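Local structure of head completion protein gp6 (Enterobacteria phage HK97, 3JVO) at residues D69-E72 with H73-A76. The protein forms a ring of thirteen subunits that joins the portal to the protein gp7 in the head-tail connector, its open central channel letting the viral DNA out. Numbering follows the deposited sequence. Where two conformers were deposited one is given.
Sequences DMFE and HRTA
Asp69 and His73, one helical turn apart, are joined twice where helix 57-72 ends and the chain swings out toward strand 77-78. His73 N gives the last i to i+4 helical bond, to Asp69 O, while the side chains make a His-carboxylate hydrogen bond, His73 ND1 to Asp69 OD1 at 2.5 Å. The carboxylate oxygen lies close to the imidazole plane, yet the ring meets it from above the carboxylate plane, the two planes being 55° apart. Asp69 has CG anti to its N (chi1 -177°), which carries its short carboxylate forward to a ring one turn on. A water bridges Asp69 OD2 to His73 O. A neighbouring subunit of the thirteen-membered ring adds to this: its Gln77 also bonds Asp69 OD2 and its Glu79 bonds His73 NE2, so the imidazole, with two nitrogens, serves its own helix and another chain at once. Glu72 CB sits over the centre of the His73 imidazole, 3.9 Å from the ring centroid, a CH-pi contact.

Arg74, its chain bent at chi2 (-86°), folds back over the helix end beside Phe71. An arginine suits this place because it can serve a carbonyl and an aromatic face at once: Arg74 NH2 lies over the Phe71 ring toward the rim in a cation-pi contact. Arg74 NE reaches Phe71 O at 2.8 Å, approaching from above the carbonyl plane; Arg74 NH2 adds a weak second bond to that same Phe71 O.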
loop_
_atom_site.group_PDB
_atom_site.type_symbol
_atom_site.label_atom_id
_atom_site.label_comp_id
_atom_site.label_asym_id
_atom_site.label_seq_id
_atom_site.Cartn_x
_atom_site.Cartn_y
_atom_site.Cartn_z
ATOM N N ASP G 69 -13.562 -29.028 -9.691
ATOM C CA ASP G 69 -13.243 -27.715 -10.261
ATOM C C ASP G 69 -14.200 -27.351 -11.417
ATOM O O ASP G 69 -14.748 -26.251 -11.440
ATOM C CB ASP G 69 -11.790 -27.638 -10.707
ATOM C CG ASP G 69 -11.425 -26.277 -11.219
ATOM O OD1 ASP G 69 -11.483 -25.287 -10.436
ATOM O OD2 ASP G 69 -11.105 -26.187 -12.427
HETATM N N MSE G 70 -14.428 -28.280 -12.344
HETATM C CA MSE G 70 -15.425 -28.110 -13.424
HETATM C C MSE G 70 -16.822 -27.779 -12.915
HETATM O O MSE G 70 -17.542 -26.962 -13.481
HETATM C CB MSE G 70 -15.534 -29.383 -14.270
HETATM C CG MSE G 70 -14.278 -29.739 -15.030
HETATM SE SE MSE G 70 -13.795 -28.325 -16.277
HETATM C CE MSE G 70 -15.383 -28.325 -17.443
ATOM N N PHE G 71 -17.223 -28.466 -11.858
ATOM C CA PHE G 71 -18.529 -28.238 -11.301
ATOM C C PHE G 71 -18.698 -26.842 -10.678
ATOM O O PHE G 71 -19.737 -26.208 -10.825
ATOM C CB PHE G 71 -18.901 -29.315 -10.291
ATOM C CG PHE G 71 -20.282 -29.131 -9.739
ATOM C CD1 PHE G 71 -21.382 -29.621 -10.434
ATOM C CD2 PHE G 71 -20.488 -28.423 -8.564
ATOM C CE1 PHE G 71 -22.704 -29.417 -9.942
ATOM C CE2 PHE G 71 -21.805 -28.226 -8.052
ATOM C CZ PHE G 71 -22.902 -28.730 -8.751
ATOM N N GLU G 72 -17.646 -26.366 -10.027
ATOM C CA GLU G 72 -17.665 -25.098 -9.320
ATOM C C GLU G 72 -17.327 -23.892 -10.185
ATOM O O GLU G 72 -17.807 -22.792 -9.921
ATOM C CB GLU G 72 -16.677 -25.152 -8.149
ATOM C CG GLU G 72 -16.957 -26.282 -7.143
ATOM C CD GLU G 72 -18.270 -26.141 -6.376
ATOM O OE1 GLU G 72 -18.822 -25.032 -6.311
ATOM O OE2 GLU G 72 -18.744 -27.155 -5.795
ATOM N N HIS G 73 -16.465 -24.079 -11.184
ATOM C CA HIS G 73 -15.954 -22.954 -11.958
ATOM C C HIS G 73 -16.289 -23.204 -13.443
ATOM O O HIS G 73 -15.607 -23.972 -14.140
ATOM C CB HIS G 73 -14.451 -22.761 -11.699
ATOM C CG HIS G 73 -14.088 -22.714 -10.239
ATOM N ND1 HIS G 73 -13.210 -23.605 -9.659
ATOM C CD2 HIS G 73 -14.508 -21.899 -9.239
ATOM C CE1 HIS G 73 -13.084 -23.329 -8.374
ATOM N NE2 HIS G 73 -13.870 -22.306 -8.090
ATOM N N ARG G 74 -17.349 -22.530 -13.889
ATOM C CA ARG G 74 -18.055 -22.827 -15.123
ATOM C C ARG G 74 -17.589 -22.016 -16.339
ATOM O O ARG G 74 -17.993 -22.323 -17.437
ATOM C CB ARG G 74 -19.565 -22.566 -14.919
ATOM C CG ARG G 74 -20.209 -23.369 -13.772
ATOM C CD ARG G 74 -20.639 -24.700 -14.240
ATOM N NE ARG G 74 -21.165 -25.532 -13.169
ATOM C CZ ARG G 74 -22.449 -25.847 -12.993
ATOM N NH1 ARG G 74 -23.386 -25.413 -13.829
ATOM N NH2 ARG G 74 -22.790 -26.639 -11.988
ATOM N N THR G 75 -16.771 -20.974 -16.147
ATOM C CA THR G 75 -16.412 -20.059 -17.246
ATOM C C THR G 75 -14.910 -20.074 -17.515
ATOM O O THR G 75 -14.124 -20.169 -16.580
ATOM C CB THR G 75 -16.833 -18.597 -16.909
ATOM O OG1 THR G 75 -16.256 -18.240 -15.641
ATOM C CG2 THR G 75 -18.342 -18.478 -16.763
ATOM N N ALA G 76 -14.522 -19.945 -18.786
ATOM C CA ALA G 76 -13.116 -19.928 -19.202
ATOM C C ALA G 76 -12.380 -18.676 -18.704
ATOM O O ALA G 76 -11.153 -18.663 -18.653
ATOM C CB ALA G 76 -13.018 -20.009 -20.728
HETATM O O HOH W 1 -12.935 -24.929 -14.459
HETATM O O HOH W 2 -18.652 -20.371 -12.254
#